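Long-range contact in putative uncharacterized protein (Chaetomium thermophilum, PDB 5T8V), which probably loads cohesin onto chromatin, this chain being the C-terminal HEAT-repeat part of the Scc2 cohesin loader: residues A[973-985]-A[1028-1042]. Residues are numbered along the deposited sequence; the frame is centred on the assembly and turned at random.
Sequences FDRYSLIVGMAGK and VRKPALDCVGLVCQS
Val1028 meets Phe973 where two helices of the HEAT-repeat array of Scc2 run side by side, nearly parallel at 10° and with axes 7.1 Å apart. A chi1 of 163° swings the Phe973 ring away from its own backbone N and points its CE2–CZ edge at Val1028 and Ala1032: CE2 lies 3.6 Å from Val1028 CG1, and Ala1032 CB sits in plane near CZ. Pro1031 CG approaches the ring obliquely, 3.8 Å from CE2, and Ser977 CB covers one face. Pro1031, at the kink of its helix, also packs its CB and CG against the carboxylate of Asp974, and CB against the hydroxyl of Ser977. At Cys1035 the backbones come close, its CA 4.1 Å from Gly981 CA. Its SG, anti to the backbone N, lies against the backbone between Ser977 and Gly981 and beside Val980 CG1, while Val1016 of helix 1009-1016 adds to its packing. Leu1038 packs CB against Gly981 O, both methyls against Met982 SD (CD1 at 3.6 Å), and CD2 also against Lys985 CD; Leu922 and Asp923 of helix 919-935 also touch Met982. Val1039 turns CG2 toward Gly981 and Gly984, whose lack of side chains lets the backbones approach. Beyond, the extended Lys985 chain brings NZ to Gln1041 OE1 for a weak hydrogen bond of 3.0 Å. Ser1042 OG donates to Lys985 O at 2.7 Å, in the carbonyl plane on a lone pair, with a C=O...OG angle of 123°.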
loop_
_atom_site.group_PDB
_atom_site.type_symbol
_atom_site.label_atom_id
_atom_site.label_comp_id
_atom_site.label_asym_id
_atom_site.label_seq_id
_atom_site.Cartn_x
_atom_site.Cartn_y
_atom_site.Cartn_z
ATOM N N PHE A 973 -58.710 -10.518 30.685
ATOM C CA PHE A 973 -58.338 -11.893 30.370
ATOM C C PHE A 973 -56.913 -11.974 29.844
ATOM O O PHE A 973 -56.180 -12.915 30.165
ATOM C CB PHE A 973 -59.292 -12.494 29.345
ATOM C CG PHE A 973 -58.746 -13.726 28.694
ATOM C CD1 PHE A 973 -58.733 -14.930 29.374
ATOM C CD2 PHE A 973 -58.213 -13.676 27.417
ATOM C CE1 PHE A 973 -58.212 -16.062 28.793
ATOM C CE2 PHE A 973 -57.692 -14.812 26.825
ATOM C CZ PHE A 973 -57.695 -16.007 27.514
ATOM N N ASP A 974 -56.513 -11.018 29.004
ATOM C CA ASP A 974 -55.134 -10.997 28.532
ATOM C C ASP A 974 -54.168 -11.037 29.705
ATOM O O ASP A 974 -53.190 -11.795 29.695
ATOM C CB ASP A 974 -54.887 -9.754 27.676
ATOM C CG ASP A 974 -53.478 -9.705 27.112
ATOM O OD1 ASP A 974 -52.551 -9.331 27.860
ATOM O OD2 ASP A 974 -53.299 -10.037 25.922
ATOM N N ARG A 975 -54.439 -10.241 30.743
ATOM C CA ARG A 975 -53.534 -10.213 31.884
ATOM C C ARG A 975 -53.609 -11.505 32.690
ATOM O O ARG A 975 -52.579 -12.030 33.125
ATOM C CB ARG A 975 -53.839 -9.008 32.773
ATOM C CG ARG A 975 -52.691 -8.628 33.690
ATOM C CD ARG A 975 -51.509 -8.081 32.897
ATOM N NE ARG A 975 -50.309 -7.947 33.708
ATOM C CZ ARG A 975 -49.121 -7.604 33.221
ATOM N NH1 ARG A 975 -48.974 -7.360 31.924
ATOM N NH2 ARG A 975 -48.077 -7.507 34.029
ATOM N N TYR A 976 -54.815 -12.032 32.906
ATOM C CA TYR A 976 -54.950 -13.298 33.621
ATOM C C TYR A 976 -54.141 -14.394 32.936
ATOM O O TYR A 976 -53.272 -15.026 33.550
ATOM C CB TYR A 976 -56.426 -13.697 33.708
ATOM C CG TYR A 976 -57.273 -12.823 34.610
ATOM C CD1 TYR A 976 -56.766 -12.307 35.797
ATOM C CD2 TYR A 976 -58.588 -12.519 34.275
ATOM C CE1 TYR A 976 -57.541 -11.515 36.621
ATOM C CE2 TYR A 976 -59.370 -11.727 35.094
ATOM C CZ TYR A 976 -58.842 -11.228 36.266
ATOM O OH TYR A 976 -59.617 -10.438 37.084
ATOM N N SER A 977 -54.419 -14.629 31.652
ATOM C CA SER A 977 -53.709 -15.662 30.907
ATOM C C SER A 977 -52.213 -15.396 30.867
ATOM O O SER A 977 -51.418 -16.341 30.869
ATOM C CB SER A 977 -54.259 -15.752 29.486
ATOM O OG SER A 977 -53.860 -14.629 28.722
ATOM N N LEU A 978 -51.807 -14.128 30.810
ATOM C CA LEU A 978 -50.381 -13.820 30.818
ATOM C C LEU A 978 -49.745 -14.246 32.136
ATOM O O LEU A 978 -48.688 -14.891 32.152
ATOM C CB LEU A 978 -50.166 -12.327 30.567
ATOM C CG LEU A 978 -48.702 -11.887 30.505
ATOM C CD1 LEU A 978 -47.991 -12.524 29.323
ATOM C CD2 LEU A 978 -48.588 -10.372 30.443
ATOM N N ILE A 979 -50.381 -13.898 33.256
ATOM C CA ILE A 979 -49.845 -14.256 34.568
ATOM C C ILE A 979 -49.773 -15.771 34.713
ATOM O O ILE A 979 -48.745 -16.328 35.113
ATOM C CB ILE A 979 -50.694 -13.621 35.684
ATOM C CG1 ILE A 979 -50.638 -12.094 35.587
ATOM C CG2 ILE A 979 -50.213 -14.083 37.063
ATOM C CD1 ILE A 979 -51.645 -11.379 36.473
ATOM N N VAL A 980 -50.871 -16.461 34.397
ATOM C CA VAL A 980 -50.874 -17.920 34.476
ATOM C C VAL A 980 -49.764 -18.501 33.610
ATOM O O VAL A 980 -49.045 -19.420 34.026
ATOM C CB VAL A 980 -52.254 -18.473 34.073
ATOM C CG1 VAL A 980 -52.241 -20.002 34.054
ATOM C CG2 VAL A 980 -53.326 -17.964 35.023
ATOM N N GLY A 981 -49.603 -17.975 32.396
ATOM C CA GLY A 981 -48.626 -18.540 31.479
ATOM C C GLY A 981 -47.204 -18.362 31.968
ATOM O O GLY A 981 -46.408 -19.307 31.962
ATOM N N MET A 982 -46.859 -17.146 32.395
ATOM C CA MET A 982 -45.519 -16.911 32.920
ATOM C C MET A 982 -45.265 -17.754 34.163
ATOM O O MET A 982 -44.188 -18.347 34.316
ATOM C CB MET A 982 -45.334 -15.425 33.229
ATOM C CG MET A 982 -45.424 -14.515 32.008
ATOM S SD MET A 982 -44.383 -15.042 30.629
ATOM C CE MET A 982 -42.858 -15.425 31.466
ATOM N N ALA A 983 -46.249 -17.822 35.062
ATOM C CA ALA A 983 -46.119 -18.673 36.239
ATOM C C ALA A 983 -45.796 -20.104 35.834
ATOM O O ALA A 983 -44.850 -20.711 36.348
ATOM C CB ALA A 983 -47.403 -18.619 37.066
ATOM N N GLY A 984 -46.569 -20.656 34.898
ATOM C CA GLY A 984 -46.274 -21.988 34.400
ATOM C C GLY A 984 -44.893 -22.095 33.787
ATOM O O GLY A 984 -44.263 -23.154 33.846
ATOM N N LYS A 985 -44.398 -21.003 33.199
ATOM C CA LYS A 985 -43.082 -21.035 32.570
ATOM C C LYS A 985 -41.975 -21.142 33.611
ATOM O O LYS A 985 -41.057 -21.959 33.471
ATOM C CB LYS A 985 -42.879 -19.789 31.705
ATOM C CG LYS A 985 -41.505 -19.721 31.043
ATOM C CD LYS A 985 -41.404 -18.554 30.076
ATOM C CE LYS A 985 -40.022 -18.459 29.448
ATOM N NZ LYS A 985 -40.066 -17.858 28.084
ATOM N N VAL A 1028 -58.582 -12.400 22.172
ATOM C CA VAL A 1028 -58.703 -13.451 23.177
ATOM C C VAL A 1028 -57.909 -14.688 22.781
ATOM O O VAL A 1028 -57.192 -15.264 23.599
ATOM C CB VAL A 1028 -60.192 -13.791 23.409
ATOM C CG1 VAL A 1028 -60.342 -14.996 24.335
ATOM C CG2 VAL A 1028 -60.921 -12.587 23.985
ATOM N N ARG A 1029 -58.028 -15.112 21.521
ATOM C CA ARG A 1029 -57.292 -16.285 21.066
ATOM C C ARG A 1029 -55.789 -16.082 21.181
ATOM O O ARG A 1029 -55.051 -17.047 21.411
ATOM C CB ARG A 1029 -57.666 -16.614 19.620
ATOM C CG ARG A 1029 -59.093 -17.102 19.434
ATOM C CD ARG A 1029 -59.373 -17.413 17.974
ATOM N NE ARG A 1029 -58.606 -18.565 17.504
ATOM C CZ ARG A 1029 -58.487 -18.919 16.228
ATOM N NH1 ARG A 1029 -59.080 -18.208 15.276
ATOM N NH2 ARG A 1029 -57.769 -19.985 15.899
ATOM N N LYS A 1030 -55.309 -14.839 21.026
ATOM C CA LYS A 1030 -53.864 -14.613 21.085
ATOM C C LYS A 1030 -53.317 -14.882 22.479
ATOM O O LYS A 1030 -52.512 -15.815 22.643
ATOM C CB LYS A 1030 -53.529 -13.202 20.591
ATOM C CG LYS A 1030 -52.051 -12.856 20.726
ATOM C CD LYS A 1030 -51.751 -11.424 20.327
ATOM C CE LYS A 1030 -50.301 -11.066 20.621
ATOM N NZ LYS A 1030 -49.969 -11.196 22.070
ATOM N N PRO A 1031 -53.700 -14.135 23.519
ATOM C CA PRO A 1031 -53.095 -14.367 24.840
ATOM C C PRO A 1031 -53.386 -15.744 25.409
ATOM O O PRO A 1031 -52.635 -16.210 26.276
ATOM C CB PRO A 1031 -53.705 -13.258 25.706
ATOM C CG PRO A 1031 -54.979 -12.909 25.031
ATOM C CD PRO A 1031 -54.730 -13.082 23.568
ATOM N N ALA A 1032 -54.447 -16.411 24.953
ATOM C CA ALA A 1032 -54.699 -17.786 25.376
ATOM C C ALA A 1032 -53.631 -18.724 24.830
ATOM O O ALA A 1032 -53.003 -19.481 25.583
ATOM C CB ALA A 1032 -56.088 -18.229 24.918
ATOM N N LEU A 1033 -53.408 -18.683 23.513
ATOM C CA LEU A 1033 -52.369 -19.509 22.911
ATOM C C LEU A 1033 -50.996 -19.150 23.464
ATOM O O LEU A 1033 -50.153 -20.029 23.680
ATOM C CB LEU A 1033 -52.403 -19.362 21.391
ATOM C CG LEU A 1033 -53.604 -20.052 20.738
ATOM C CD1 LEU A 1033 -53.802 -19.548 19.324
ATOM C CD2 LEU A 1033 -53.431 -21.567 20.744
ATOM N N ASP A 1034 -50.753 -17.859 23.704
ATOM C CA ASP A 1034 -49.510 -17.446 24.346
ATOM C C ASP A 1034 -49.363 -18.111 25.709
ATOM O O ASP A 1034 -48.303 -18.655 26.043
ATOM C CB ASP A 1034 -49.481 -15.923 24.482
ATOM C CG ASP A 1034 -48.105 -15.391 24.832
ATOM O OD1 ASP A 1034 -47.236 -16.192 25.238
ATOM O OD2 ASP A 1034 -47.891 -14.166 24.706
ATOM N N CYS A 1035 -50.431 -18.085 26.508
ATOM C CA CYS A 1035 -50.401 -18.696 27.832
ATOM C C CYS A 1035 -50.075 -20.183 27.745
ATOM O O CYS A 1035 -49.097 -20.655 28.338
ATOM C CB CYS A 1035 -51.744 -18.471 28.527
ATOM S SG CYS A 1035 -51.961 -19.390 30.062
ATOM N N VAL A 1036 -50.887 -20.943 27.005
ATOM C CA VAL A 1036 -50.656 -22.385 26.914
ATOM C C VAL A 1036 -49.268 -22.682 26.362
ATOM O O VAL A 1036 -48.657 -23.698 26.719
ATOM C CB VAL A 1036 -51.751 -23.057 26.061
ATOM C CG1 VAL A 1036 -51.757 -22.493 24.663
ATOM C CG2 VAL A 1036 -51.554 -24.566 26.026
ATOM N N GLY A 1037 -48.753 -21.825 25.480
ATOM C CA GLY A 1037 -47.403 -22.028 24.975
ATOM C C GLY A 1037 -46.355 -21.858 26.059
ATOM O O GLY A 1037 -45.452 -22.690 26.209
ATOM N N LEU A 1038 -46.461 -20.772 26.832
ATOM C CA LEU A 1038 -45.545 -20.556 27.948
ATOM C C LEU A 1038 -45.602 -21.712 28.938
ATOM O O LEU A 1038 -44.573 -22.119 29.489
ATOM C CB LEU A 1038 -45.880 -19.239 28.649
ATOM C CG LEU A 1038 -45.670 -17.960 27.839
ATOM C CD1 LEU A 1038 -46.578 -16.853 28.349
ATOM C CD2 LEU A 1038 -44.216 -17.531 27.910
ATOM N N VAL A 1039 -46.797 -22.249 29.183
ATOM C CA VAL A 1039 -46.928 -23.371 30.108
ATOM C C VAL A 1039 -46.258 -24.612 29.534
ATOM O O VAL A 1039 -45.470 -25.284 30.211
ATOM C CB VAL A 1039 -48.410 -23.630 30.428
ATOM C CG1 VAL A 1039 -48.573 -24.888 31.277
ATOM C CG2 VAL A 1039 -49.015 -22.427 31.140
ATOM N N CYS A 1040 -46.560 -24.933 28.275
ATOM C CA CYS A 1040 -46.082 -26.181 27.690
ATOM C C CYS A 1040 -44.566 -26.187 27.540
ATOM O O CYS A 1040 -43.926 -27.228 27.728
ATOM C CB CYS A 1040 -46.749 -26.415 26.336
ATOM S SG CYS A 1040 -48.515 -26.759 26.431
ATOM N N GLN A 1041 -43.969 -25.040 27.201
ATOM C CA GLN A 1041 -42.531 -25.027 26.950
ATOM C C GLN A 1041 -41.743 -25.488 28.169
ATOM O O GLN A 1041 -40.638 -26.023 28.025
ATOM C CB GLN A 1041 -42.080 -23.633 26.510
ATOM C CG GLN A 1041 -41.842 -22.645 27.639
ATOM C CD GLN A 1041 -41.342 -21.311 27.134
ATOM O OE1 GLN A 1041 -40.300 -20.823 27.570
ATOM N NE2 GLN A 1041 -42.080 -20.713 26.205
ATOM N N SER A 1042 -42.289 -25.298 29.372
ATOM C CA SER A 1042 -41.650 -25.756 30.598
ATOM C C SER A 1042 -42.282 -27.022 31.164
ATOM O O SER A 1042 -41.728 -27.604 32.104
ATOM C CB SER A 1042 -41.689 -24.654 31.661
ATOM O OG SER A 1042 -40.850 -23.571 31.295
#